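Local coordinates for protein carbonic anhydrase (Sordaria macrospora, PDB 4O1K) that probably catalyses the reversible hydration of carbon dioxide to bicarbonate as a zinc-dependent, tetrameric beta-class carbonic anhydrase, at residues A81-N86 against N131-N136; E168-V173 against P189-W194; K119-P124 against R135-V140; Y97-L102 against T176-Q181. All coordinates share one frame; numbering follows the deposited sequence.

Interaction 1 of 4, residues A81-N86 against N131-N136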
loop_
_atom_site.group_PDB
_atom_site.type_symbol
_atom_site.label_atom_id
_atom_site.label_comp_id
_atom_site.label_asym_id
_atom_site.label_seq_id
_atom_site.Cartn_x
_atom_site.Cartn_y
_atom_site.Cartn_z
ATOM N N ALA A 81 12.214 0.007 10.894
ATOM C CA ALA A 81 11.990 1.077 11.865
ATOM C C ALA A 81 10.646 1.039 12.569
ATOM O O ALA A 81 10.188 2.043 13.098
ATOM C CB ALA A 81 12.310 2.483 11.266
ATOM N N ASN A 82 10.039 -0.147 12.619
ATOM C CA ASN A 82 8.856 -0.372 13.445
ATOM C C ASN A 82 7.766 0.672 13.220
ATOM O O ASN A 82 7.254 1.268 14.187
ATOM C CB ASN A 82 9.211 -0.533 14.951
ATOM C CG ASN A 82 10.158 0.557 15.488
ATOM O OD1 ASN A 82 11.386 0.393 15.487
ATOM N ND2 ASN A 82 9.586 1.665 15.966
ATOM N N LEU A 83 7.448 0.904 11.942
ATOM C CA LEU A 83 6.458 1.907 11.555
ATOM C C LEU A 83 5.020 1.395 11.525
ATOM O O LEU A 83 4.748 0.237 11.156
ATOM C CB LEU A 83 6.790 2.468 10.161
ATOM C CG LEU A 83 8.138 3.138 10.010
ATOM C CD1 LEU A 83 8.349 3.636 8.564
ATOM C CD2 LEU A 83 8.216 4.321 10.942
ATOM N N VAL A 84 4.083 2.281 11.889
ATOM C CA VAL A 84 2.658 1.982 11.750
ATOM C C VAL A 84 2.094 3.056 10.810
ATOM O O VAL A 84 1.775 4.170 11.258
ATOM C CB VAL A 84 1.958 2.021 13.129
ATOM C CG1 VAL A 84 0.489 1.786 12.981
ATOM C CG2 VAL A 84 2.536 0.915 14.048
ATOM N N CYS A 85 2.037 2.727 9.516
ATOM C CA CYS A 85 1.660 3.708 8.465
ATOM C C CYS A 85 0.194 3.516 8.099
ATOM O O CYS A 85 -0.245 2.384 7.867
ATOM C CB CYS A 85 2.485 3.482 7.209
ATOM S SG CYS A 85 4.297 3.648 7.433
ATOM N N ASN A 86 -0.576 4.597 8.010
ATOM C CA ASN A 86 -2.000 4.386 7.788
ATOM C C ASN A 86 -2.387 3.822 6.419
ATOM O O ASN A 86 -3.451 3.239 6.273
ATOM C CB ASN A 86 -2.828 5.605 8.185
ATOM C CG ASN A 86 -2.208 6.894 7.746
ATOM O OD1 ASN A 86 -1.274 7.395 8.361
ATOM N ND2 ASN A 86 -2.740 7.454 6.690
ATOM N N ASN A 131 12.716 5.100 -0.327
ATOM C CA ASN A 131 12.500 6.514 -0.052
ATOM C C ASN A 131 11.130 6.788 0.580
ATOM O O ASN A 131 11.066 7.427 1.613
ATOM C CB ASN A 131 12.709 7.404 -1.296
ATOM C CG ASN A 131 14.135 7.346 -1.851
ATOM O OD1 ASN A 131 15.106 7.149 -1.121
ATOM N ND2 ASN A 131 14.260 7.556 -3.158
ATOM N N PRO A 132 10.034 6.313 -0.036
ATOM C CA PRO A 132 8.778 6.701 0.613
ATOM C C PRO A 132 8.595 5.994 1.966
ATOM O O PRO A 132 7.885 6.518 2.837
ATOM C CB PRO A 132 7.710 6.205 -0.361
ATOM C CG PRO A 132 8.426 5.726 -1.578
ATOM C CD PRO A 132 9.803 5.401 -1.164
ATOM N N TRP A 133 9.232 4.839 2.163
ATOM C CA TRP A 133 9.141 4.215 3.489
ATOM C C TRP A 133 9.848 5.047 4.555
ATOM O O TRP A 133 9.257 5.386 5.594
ATOM C CB TRP A 133 9.669 2.769 3.441
ATOM C CG TRP A 133 9.379 2.030 4.697
ATOM C CD1 TRP A 133 10.229 1.808 5.733
ATOM C CD2 TRP A 133 8.141 1.395 5.045
ATOM N NE1 TRP A 133 9.596 1.088 6.723
ATOM C CE2 TRP A 133 8.305 0.815 6.313
ATOM C CE3 TRP A 133 6.904 1.268 4.400
ATOM C CZ2 TRP A 133 7.288 0.111 6.949
ATOM C CZ3 TRP A 133 5.879 0.573 5.039
ATOM C CH2 TRP A 133 6.077 0.018 6.310
ATOM N N LEU A 134 11.112 5.392 4.315
ATOM C CA LEU A 134 11.872 6.199 5.263
ATOM C C LEU A 134 11.340 7.610 5.414
ATOM O O LEU A 134 11.599 8.278 6.426
ATOM C CB LEU A 134 13.319 6.258 4.833
ATOM C CG LEU A 134 13.942 4.882 4.770
ATOM C CD1 LEU A 134 15.337 4.964 4.193
ATOM C CD2 LEU A 134 13.959 4.267 6.149
ATOM N N ARG A 135 10.580 8.068 4.421
ATOM C CA ARG A 135 9.980 9.392 4.525
ATOM C C ARG A 135 9.168 9.511 5.802
ATOM O O ARG A 135 9.133 10.576 6.428
ATOM C CB ARG A 135 9.105 9.671 3.284
ATOM C CG ARG A 135 8.508 11.106 3.188
ATOM C CD ARG A 135 7.908 11.265 1.797
ATOM N NE ARG A 135 8.939 10.948 0.789
ATOM C CZ ARG A 135 8.754 10.272 -0.341
ATOM N NH1 ARG A 135 7.554 9.839 -0.705
ATOM N NH2 ARG A 135 9.787 10.031 -1.144
ATOM N N ASN A 136 8.538 8.417 6.226
ATOM C CA ASN A 136 7.716 8.480 7.450
ATOM C C ASN A 136 8.507 8.896 8.657
ATOM O O ASN A 136 7.992 9.543 9.585
ATOM C CB ASN A 136 7.119 7.108 7.715
ATOM C CG ASN A 136 6.102 6.739 6.679
ATOM O OD1 ASN A 136 6.336 5.878 5.826
ATOM N ND2 ASN A 136 4.959 7.380 6.750
#
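L83 and W133 lie alongside each other, their side chains running past one another in opposite directions. The methyl CD1 of L83 sits over one face of the indole. It is 3.7 Å from the centroid of the W133 five-membered ring and 25° off the ring normal, a CH-pi contact. C85 comes over the same face, at the other ring. Its SG is 4.4 Å from the centroid of the W133 six-membered ring, a sulfur-aromatic contact. One methyl and one sulfur thus share the face, each set toward the rim. W133 has CG anti to its backbone N (chi1 -170°); from there the indole extends to the loop. The ring is also fixed at its polar edge, since NE1 is hydrogen-bonded to I80 O, just before the 81-86 loop. N136 closes the contact one turn further along the helix. Its CB is 3.8 Å from L83 CD1, and C85 SG rests against the amide end, 3.7 Å from N136 CG. The same leucine methyl therefore touches both helix residues. The contact is mainly apolar and largely buried, and the side chain of L83 is about 9 Å from a bound zinc ion. The loop 81-86 joins strand 74-79 to helix 89-100 and runs past helix 130-143, which carries W133 and N136. L83 also touches N165 and Q169 of helix 154-174. On the other side of the loop, V84 packs on M92 and I95 of helix 89-100 and on I54 of strand 51-56.

Interaction 2 of 4, residues E168-V173 against P189-W194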
loop_
_atom_site.group_PDB
_atom_site.type_symbol
_atom_site.label_atom_id
_atom_site.label_comp_id
_atom_site.label_asym_id
_atom_site.label_seq_id
_atom_site.Cartn_x
_atom_site.Cartn_y
_atom_site.Cartn_z
ATOM N N GLU A 168 5.288 8.326 18.251
ATOM C CA GLU A 168 4.417 8.626 17.106
ATOM C C GLU A 168 3.759 7.381 16.524
ATOM O O GLU A 168 2.578 7.440 16.128
ATOM C CB GLU A 168 5.147 9.405 16.004
ATOM C CG GLU A 168 5.496 10.849 16.364
ATOM C CD GLU A 168 4.264 11.710 16.710
ATOM O OE1 GLU A 168 3.126 11.364 16.318
ATOM O OE2 GLU A 168 4.440 12.753 17.366
ATOM N N GLN A 169 4.488 6.257 16.467
ATOM C CA GLN A 169 3.877 5.022 15.953
ATOM C C GLN A 169 2.836 4.488 16.932
ATOM O O GLN A 169 1.803 3.919 16.528
ATOM C CB GLN A 169 4.914 3.942 15.581
ATOM C CG GLN A 169 6.019 4.405 14.591
ATOM C CD GLN A 169 5.496 5.214 13.414
ATOM O OE1 GLN A 169 4.542 4.807 12.752
ATOM N NE2 GLN A 169 6.126 6.369 13.146
ATOM N N CYS A 170 3.080 4.688 18.227
ATOM C CA CYS A 170 2.022 4.406 19.206
ATOM C C CYS A 170 0.756 5.268 18.963
ATOM O O CYS A 170 -0.377 4.759 19.012
ATOM C CB CYS A 170 2.526 4.676 20.607
ATOM S SG CYS A 170 3.680 3.410 21.169
ATOM N N ARG A 171 0.953 6.570 18.766
ATOM C CA ARG A 171 -0.173 7.431 18.405
ATOM C C ARG A 171 -0.906 6.857 17.194
ATOM O O ARG A 171 -2.135 6.813 17.184
ATOM C CB ARG A 171 0.286 8.871 18.116
ATOM C CG ARG A 171 0.766 9.646 19.354
ATOM C CD ARG A 171 0.959 11.137 19.011
ATOM N NE ARG A 171 -0.293 11.767 18.582
ATOM C CZ ARG A 171 -0.567 12.132 17.329
ATOM N NH1 ARG A 171 0.332 11.955 16.363
ATOM N NH2 ARG A 171 -1.735 12.694 17.034
ATOM N N ASN A 172 -0.173 6.435 16.157
ATOM C CA ASN A 172 -0.834 5.848 14.972
ATOM C C ASN A 172 -1.604 4.570 15.253
ATOM O O ASN A 172 -2.607 4.295 14.579
ATOM C CB ASN A 172 0.169 5.586 13.847
ATOM C CG ASN A 172 0.839 6.865 13.356
ATOM O OD1 ASN A 172 0.367 7.966 13.621
ATOM N ND2 ASN A 172 1.956 6.712 12.660
ATOM N N VAL A 173 -1.141 3.768 16.225
ATOM C CA VAL A 173 -1.939 2.593 16.624
ATOM C C VAL A 173 -3.242 3.064 17.272
ATOM O O VAL A 173 -4.327 2.520 16.978
ATOM C CB VAL A 173 -1.196 1.680 17.627
ATOM C CG1 VAL A 173 -2.139 0.573 18.120
ATOM C CG2 VAL A 173 -0.007 1.039 16.969
ATOM N N PRO A 189 -7.099 -3.484 24.130
ATOM C CA PRO A 189 -5.700 -3.563 24.559
ATOM C C PRO A 189 -5.169 -2.238 25.064
ATOM O O PRO A 189 -5.690 -1.169 24.732
ATOM C CB PRO A 189 -4.958 -3.938 23.266
ATOM C CG PRO A 189 -5.799 -3.358 22.174
ATOM C CD PRO A 189 -7.223 -3.574 22.661
ATOM N N VAL A 190 -4.128 -2.305 25.884
ATOM C CA VAL A 190 -3.417 -1.089 26.207
ATOM C C VAL A 190 -2.138 -1.077 25.383
ATOM O O VAL A 190 -1.613 -2.126 24.973
ATOM C CB VAL A 190 -3.132 -0.940 27.711
ATOM C CG1 VAL A 190 -4.455 -0.800 28.494
ATOM C CG2 VAL A 190 -2.331 -2.119 28.223
ATOM N N ILE A 191 -1.649 0.118 25.150
ATOM C CA ILE A 191 -0.548 0.326 24.237
ATOM C C ILE A 191 0.714 0.735 24.973
ATOM O O ILE A 191 0.659 1.584 25.880
ATOM C CB ILE A 191 -0.953 1.411 23.269
ATOM C CG1 ILE A 191 -1.774 0.775 22.157
ATOM C CG2 ILE A 191 0.243 2.116 22.691
ATOM C CD1 ILE A 191 -2.290 1.750 21.242
ATOM N N HIS A 192 1.843 0.146 24.579
ATOM C CA HIS A 192 3.122 0.452 25.212
ATOM C C HIS A 192 4.134 0.868 24.169
ATOM O O HIS A 192 4.116 0.348 23.046
ATOM C CB HIS A 192 3.685 -0.773 25.910
ATOM C CG HIS A 192 2.710 -1.479 26.790
ATOM N ND1 HIS A 192 2.575 -1.193 28.134
ATOM C CD2 HIS A 192 1.860 -2.500 26.534
ATOM C CE1 HIS A 192 1.659 -1.990 28.658
ATOM N NE2 HIS A 192 1.216 -2.798 27.711
ATOM N N GLY A 193 5.012 1.801 24.547
ATOM C CA GLY A 193 6.102 2.213 23.675
ATOM C C GLY A 193 7.385 1.914 24.425
ATOM O O GLY A 193 7.640 2.505 25.450
ATOM N N TRP A 194 8.186 1.002 23.905
ATOM C CA TRP A 194 9.412 0.589 24.589
ATOM C C TRP A 194 10.580 0.743 23.643
ATOM O O TRP A 194 10.390 0.895 22.419
ATOM C CB TRP A 194 9.294 -0.869 25.026
ATOM C CG TRP A 194 8.201 -1.181 26.045
ATOM C CD1 TRP A 194 7.521 -0.292 26.846
ATOM C CD2 TRP A 194 7.675 -2.484 26.358
ATOM N NE1 TRP A 194 6.613 -0.981 27.650
ATOM C CE2 TRP A 194 6.684 -2.320 27.356
ATOM C CE3 TRP A 194 7.944 -3.779 25.886
ATOM C CZ2 TRP A 194 5.973 -3.409 27.900
ATOM C CZ3 TRP A 194 7.230 -4.858 26.427
ATOM C CH2 TRP A 194 6.253 -4.661 27.412
#
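The helix that brings C170 and V173 against I191 also carries a salt bridge, R171 NH1 to E168 OE1 at 2.9 Å. It uses the syn lone pair of the carboxylate and lies close to the guanidinium plane. It runs along the helix, and the contact with the strand is made by other residues. Helix 168-173 and strand 190-194 pass nearly antiparallel, at 165°, with their axes 8.6 Å apart. I191 fills the middle with two branches. Its CD1 meets V173 CG1 at 3.3 Å, tighter than usual for two carbons. Its CG2, anti to the backbone N, turns to the cysteine and lies 4.0 Å from C170 SG. An alanine in place of I191 would probably open a gap beside V173 and take away part of the apolar cover of the C170 sulfur. That sulfur also lies 3.7 Å from G193 CA, where the lack of a side chain lets it come close to the strand backbone. H192 O is near it too, 3.6 Å from C170 SG. V109 and I107 of strand 106-112 continue the floor under C170 and V173. H192 points away from the helix, and its NE2 is hydrogen-bonded to H106. This is a helix packed on the central sheet of the alpha/beta fold. The chemistry implies a seam of carbon and sulfur, held by close fit, with the charged pair kept outside it.

Interaction 3 of 4, residues K119-P124 against R135-V140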
loop_
_atom_site.group_PDB
_atom_site.type_symbol
_atom_site.label_atom_id
_atom_site.label_comp_id
_atom_site.label_asym_id
_atom_site.label_seq_id
_atom_site.Cartn_x
_atom_site.Cartn_y
_atom_site.Cartn_z
ATOM N N LYS A 119 18.606 5.738 11.136
ATOM C CA LYS A 119 19.828 6.360 10.616
ATOM C C LYS A 119 19.804 6.570 9.089
ATOM O O LYS A 119 20.204 7.629 8.592
ATOM C CB LYS A 119 21.074 5.584 11.040
ATOM C CG LYS A 119 22.372 6.310 10.693
ATOM C CD LYS A 119 23.600 5.614 11.284
ATOM C CE LYS A 119 23.612 5.642 12.819
ATOM N NZ LYS A 119 23.958 6.982 13.398
ATOM N N ALA A 120 19.330 5.575 8.349
ATOM C CA ALA A 120 19.253 5.675 6.889
ATOM C C ALA A 120 18.218 6.708 6.429
ATOM O O ALA A 120 18.366 7.329 5.359
ATOM C CB ALA A 120 18.949 4.320 6.288
ATOM N N ALA A 121 17.150 6.855 7.213
ATOM C CA ALA A 121 16.134 7.871 6.956
ATOM C C ALA A 121 16.803 9.212 7.027
ATOM O O ALA A 121 16.481 10.116 6.251
ATOM C CB ALA A 121 15.045 7.801 7.986
ATOM N N MET A 122 17.727 9.348 7.977
ATOM C CA MET A 122 18.384 10.637 8.146
ATOM C C MET A 122 19.547 10.934 7.169
ATOM O O MET A 122 20.178 11.997 7.242
ATOM C CB MET A 122 18.761 10.851 9.611
ATOM C CG MET A 122 17.509 10.900 10.493
ATOM S SD MET A 122 16.505 12.314 9.998
ATOM C CE MET A 122 14.843 11.701 10.170
ATOM N N THR A 123 19.797 10.027 6.227
ATOM C CA THR A 123 20.836 10.260 5.213
ATOM C C THR A 123 20.193 10.806 3.934
ATOM O O THR A 123 19.307 10.169 3.363
ATOM C CB THR A 123 21.620 8.969 4.901
ATOM O OG1 THR A 123 20.762 8.030 4.231
ATOM C CG2 THR A 123 22.129 8.340 6.192
ATOM N N PRO A 124 20.628 11.999 3.487
ATOM C CA PRO A 124 19.983 12.624 2.326
ATOM C C PRO A 124 20.420 11.999 1.016
ATOM O O PRO A 124 21.178 12.633 0.272
ATOM C CB PRO A 124 20.488 14.070 2.386
ATOM C CG PRO A 124 21.830 13.964 3.042
ATOM C CD PRO A 124 21.709 12.835 4.044
ATOM N N ARG A 135 10.580 8.068 4.421
ATOM C CA ARG A 135 9.980 9.392 4.525
ATOM C C ARG A 135 9.168 9.511 5.802
ATOM O O ARG A 135 9.133 10.576 6.428
ATOM C CB ARG A 135 9.105 9.671 3.284
ATOM C CG ARG A 135 8.508 11.106 3.188
ATOM C CD ARG A 135 7.908 11.265 1.797
ATOM N NE ARG A 135 8.939 10.948 0.789
ATOM C CZ ARG A 135 8.754 10.272 -0.341
ATOM N NH1 ARG A 135 7.554 9.839 -0.705
ATOM N NH2 ARG A 135 9.787 10.031 -1.144
ATOM N N ASN A 136 8.538 8.417 6.226
ATOM C CA ASN A 136 7.716 8.480 7.450
ATOM C C ASN A 136 8.507 8.896 8.657
ATOM O O ASN A 136 7.992 9.543 9.585
ATOM C CB ASN A 136 7.119 7.108 7.715
ATOM C CG ASN A 136 6.102 6.739 6.679
ATOM O OD1 ASN A 136 6.336 5.878 5.826
ATOM N ND2 ASN A 136 4.959 7.380 6.750
ATOM N N ILE A 137 9.774 8.506 8.659
ATOM C CA ILE A 137 10.625 8.788 9.784
ATOM C C ILE A 137 11.032 10.255 9.713
ATOM O O ILE A 137 11.099 10.961 10.736
ATOM C CB ILE A 137 11.862 7.905 9.752
ATOM C CG1 ILE A 137 11.466 6.435 9.962
ATOM C CG2 ILE A 137 12.848 8.367 10.820
ATOM C CD1 ILE A 137 12.493 5.485 9.467
ATOM N N ARG A 138 11.290 10.725 8.498
ATOM C CA ARG A 138 11.599 12.123 8.337
ATOM C C ARG A 138 10.395 12.956 8.766
ATOM O O ARG A 138 10.571 14.017 9.342
ATOM C CB ARG A 138 12.040 12.415 6.913
ATOM C CG ARG A 138 13.371 11.763 6.563
ATOM C CD ARG A 138 13.927 12.292 5.215
ATOM N NE ARG A 138 13.234 11.696 4.081
ATOM C CZ ARG A 138 13.594 10.548 3.507
ATOM N NH1 ARG A 138 14.646 9.876 3.966
ATOM N NH2 ARG A 138 12.920 10.066 2.471
ATOM N N ASP A 139 9.180 12.443 8.555
ATOM C CA ASP A 139 7.978 13.133 9.000
ATOM C C ASP A 139 7.958 13.227 10.522
ATOM O O ASP A 139 7.608 14.272 11.093
ATOM C CB ASP A 139 6.712 12.425 8.508
ATOM C CG ASP A 139 6.412 12.703 7.036
ATOM O OD1 ASP A 139 7.071 13.576 6.439
ATOM O OD2 ASP A 139 5.494 12.049 6.490
ATOM N N VAL A 140 8.344 12.143 11.202
ATOM C CA VAL A 140 8.465 12.212 12.664
ATOM C C VAL A 140 9.423 13.327 13.091
ATOM O O VAL A 140 9.088 14.161 13.966
ATOM C CB VAL A 140 8.899 10.867 13.268
ATOM C CG1 VAL A 140 9.219 11.042 14.744
ATOM C CG2 VAL A 140 7.799 9.822 13.075
#
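A121 and M122, at the end of helix 116-121, pack on I137 and R138 in a helix-helix contact of the beta-carbonic anhydrase fold. The short helix starts just after the zinc ligand C115. A121 supplies a small methyl. Its CB is 3.6 Å from I137 CG2, and I137 CB and CD1 also lie close to it. I137 has CG2 anti to its backbone N, beside the carbonyl carbon, which turns this branch to the alanine. R138 stands next to I137 on the helix. Its chain bends at chi3 (-77°), which turns NE off the line of the side chain, and the group beyond reaches back to the short helix. NH1 donates to A121 O at 2.9 Å, with an N-H...O angle of 155°. The oxygen lies in the guanidinium plane, and the N-H meets a lone pair in the carbonyl plane. The guanidinium also makes a cation-pi contact with Y221 of the second subunit. A leucine in place of R138 would probably leave A121 O without this mate and the Y221 ring without its cation. Nearby, A120 O takes two donors from one face of its plane, T123 N and T123 OG1, the latter at 2.7 Å. This ties the turn after A121 back to the helix. M122 starts away from the partner helix but bends at chi2 and chi3, and the last torsion (143°) places CE. That methyl ends 3.9 Å from I137 CG2 and 3.7 Å from R138 CA.

Interaction 4 of 4, residues Y97-L102 against T176-Q181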
loop_
_atom_site.group_PDB
_atom_site.type_symbol
_atom_site.label_atom_id
_atom_site.label_comp_id
_atom_site.label_asym_id
_atom_site.label_seq_id
_atom_site.Cartn_x
_atom_site.Cartn_y
_atom_site.Cartn_z
ATOM N N TYR A 97 -6.513 -7.550 12.973
ATOM C CA TYR A 97 -6.625 -8.982 13.255
ATOM C C TYR A 97 -6.271 -9.341 14.689
ATOM O O TYR A 97 -6.924 -10.191 15.314
ATOM C CB TYR A 97 -5.719 -9.759 12.300
ATOM C CG TYR A 97 -5.787 -11.273 12.416
ATOM C CD1 TYR A 97 -6.936 -11.981 12.064
ATOM C CD2 TYR A 97 -4.683 -11.992 12.829
ATOM C CE1 TYR A 97 -6.969 -13.378 12.153
ATOM C CE2 TYR A 97 -4.703 -13.365 12.920
ATOM C CZ TYR A 97 -5.834 -14.054 12.582
ATOM O OH TYR A 97 -5.798 -15.425 12.698
ATOM N N ALA A 98 -5.239 -8.692 15.213
ATOM C CA ALA A 98 -4.792 -8.929 16.587
ATOM C C ALA A 98 -5.810 -8.424 17.593
ATOM O O ALA A 98 -6.077 -9.077 18.610
ATOM C CB ALA A 98 -3.431 -8.272 16.830
ATOM N N VAL A 99 -6.384 -7.256 17.323
ATOM C CA VAL A 99 -7.313 -6.659 18.285
ATOM C C VAL A 99 -8.668 -7.334 18.224
ATOM O O VAL A 99 -9.250 -7.712 19.245
ATOM C CB VAL A 99 -7.512 -5.194 17.994
ATOM C CG1 VAL A 99 -8.657 -4.658 18.810
ATOM C CG2 VAL A 99 -6.212 -4.423 18.282
ATOM N N LYS A 100 -9.183 -7.481 17.014
ATOM C CA LYS A 100 -10.562 -7.930 16.860
ATOM C C LYS A 100 -10.746 -9.442 16.919
ATOM O O LYS A 100 -11.724 -9.932 17.486
ATOM C CB LYS A 100 -11.168 -7.352 15.578
ATOM C CG LYS A 100 -11.987 -6.093 15.851
ATOM C CD LYS A 100 -12.203 -5.247 14.604
ATOM C CE LYS A 100 -13.331 -4.243 14.827
ATOM N NZ LYS A 100 -14.141 -4.035 13.584
ATOM N N HIS A 101 -9.806 -10.186 16.352
ATOM C CA HIS A 101 -9.968 -11.626 16.237
ATOM C C HIS A 101 -9.099 -12.420 17.217
ATOM O O HIS A 101 -9.511 -13.480 17.694
ATOM C CB HIS A 101 -9.743 -12.053 14.786
ATOM C CG HIS A 101 -10.666 -11.369 13.821
ATOM N ND1 HIS A 101 -12.019 -11.631 13.771
ATOM C CD2 HIS A 101 -10.432 -10.418 12.880
ATOM C CE1 HIS A 101 -12.578 -10.874 12.840
ATOM N NE2 HIS A 101 -11.636 -10.131 12.285
ATOM N N LEU A 102 -7.911 -11.912 17.548
ATOM C CA LEU A 102 -7.093 -12.574 18.571
ATOM C C LEU A 102 -7.360 -12.045 19.986
ATOM O O LEU A 102 -7.018 -12.712 20.968
ATOM C CB LEU A 102 -5.593 -12.495 18.232
ATOM C CG LEU A 102 -5.146 -13.307 17.007
ATOM C CD1 LEU A 102 -3.675 -13.062 16.663
ATOM C CD2 LEU A 102 -5.382 -14.779 17.238
ATOM N N THR A 176 -6.456 3.838 15.181
ATOM C CA THR A 176 -7.229 2.770 14.540
ATOM C C THR A 176 -8.581 2.569 15.179
ATOM O O THR A 176 -8.714 2.658 16.395
ATOM C CB THR A 176 -6.473 1.431 14.434
ATOM O OG1 THR A 176 -6.266 0.857 15.740
ATOM C CG2 THR A 176 -5.144 1.660 13.760
ATOM N N ALA A 177 -9.590 2.317 14.344
ATOM C CA ALA A 177 -10.954 2.094 14.814
ATOM C C ALA A 177 -11.026 0.873 15.721
ATOM O O ALA A 177 -11.740 0.884 16.731
ATOM C CB ALA A 177 -11.926 1.949 13.615
ATOM N N ALA A 178 -10.268 -0.163 15.365
ATOM C CA ALA A 178 -10.267 -1.419 16.113
ATOM C C ALA A 178 -9.871 -1.141 17.551
ATOM O O ALA A 178 -10.583 -1.530 18.505
ATOM C CB ALA A 178 -9.287 -2.398 15.477
ATOM N N LEU A 179 -8.722 -0.482 17.701
ATOM C CA LEU A 179 -8.191 -0.148 19.028
ATOM C C LEU A 179 -9.194 0.644 19.853
ATOM O O LEU A 179 -9.475 0.297 21.010
ATOM C CB LEU A 179 -6.892 0.663 18.934
ATOM C CG LEU A 179 -6.529 0.901 20.403
ATOM C CD1 LEU A 179 -5.302 0.147 20.808
ATOM C CD2 LEU A 179 -6.492 2.359 20.843
ATOM N N GLN A 180 -9.748 1.706 19.269
ATOM C CA GLN A 180 -10.661 2.566 20.026
ATOM C C GLN A 180 -11.937 1.846 20.447
ATOM O O GLN A 180 -12.373 1.962 21.598
ATOM C CB GLN A 180 -11.009 3.844 19.247
ATOM C CG GLN A 180 -11.830 4.809 20.098
ATOM C CD GLN A 180 -12.222 6.069 19.363
ATOM O OE1 GLN A 180 -13.274 6.654 19.634
ATOM N NE2 GLN A 180 -11.373 6.507 18.438
ATOM N N GLN A 181 -12.531 1.107 19.518
ATOM C CA GLN A 181 -13.741 0.344 19.815
ATOM C C GLN A 181 -13.488 -0.660 20.936
ATOM O O GLN A 181 -14.217 -0.674 21.942
ATOM C CB GLN A 181 -14.250 -0.367 18.559
ATOM C CG GLN A 181 -14.861 0.580 17.512
ATOM C CD GLN A 181 -14.915 -0.036 16.127
ATOM O OE1 GLN A 181 -14.144 -0.946 15.807
ATOM N NE2 GLN A 181 -15.819 0.459 15.292
#
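V99 lays its CG1 methyl against the backbone and methyl of A178. CG1 is 3.7 Å from A178 O and 4.1 Å from A178 CB. This branch is anti to the valine's backbone N (chi1 169°), which turns it to the neighbouring helix. The small alanine lets the two helices come near, with the CA atoms of V99 and A178 6.4 Å apart. K100 extends the contact at its edge. Its CD lies 4.2 Å from A178 CB, and its far end crosses Q181 obliquely. There K100 CE is 3.5 Å from Q181 OE1. The other atom of that amide, Q181 NE2, is hydrogen-bonded to D126 of the second subunit. The amide thus lies between the lysine of its own chain and an acid of the next. T176 occupies the N-cap position of helix 177-186. Its OG1 accepts a weak bond from L179 N, 3.4 Å, and is also hydrogen-bonded to V173 O. The contact is mainly apolar, with its polar part at the edge. Beneath it, V99 and L179 both rest on I107 of strand 106-112 and on P189. The arrangement belongs to the alpha/beta fold of beta-carbonic anhydrases: helix 89-100, from the beta-alpha-beta crossover between strands 74-79 and 106-112, and helix 177-186, the last helix before the next parallel strand, 190-197, lie side by side on the sheet.

In the fold
All four contacts are largely buried, but at different depths. Interaction 2 is nearest the chain centre and joins helix to sheet through carbon and sulfur. Interaction 4 lies further out and pairs two helices on the same sheet region, with a polar edge at the second subunit. The two meet where L179 touches I191 and P189. Interactions 1 and 3 share helix 130-143, which uses an aromatic face for the loop, and an isoleucine and an arginine for the short helix. Both approach the second subunit. Interaction 1 joins interaction 2 through hydrogen bonds of the V84 backbone to Q169 and N172. Interactions 3 and 4 do not touch.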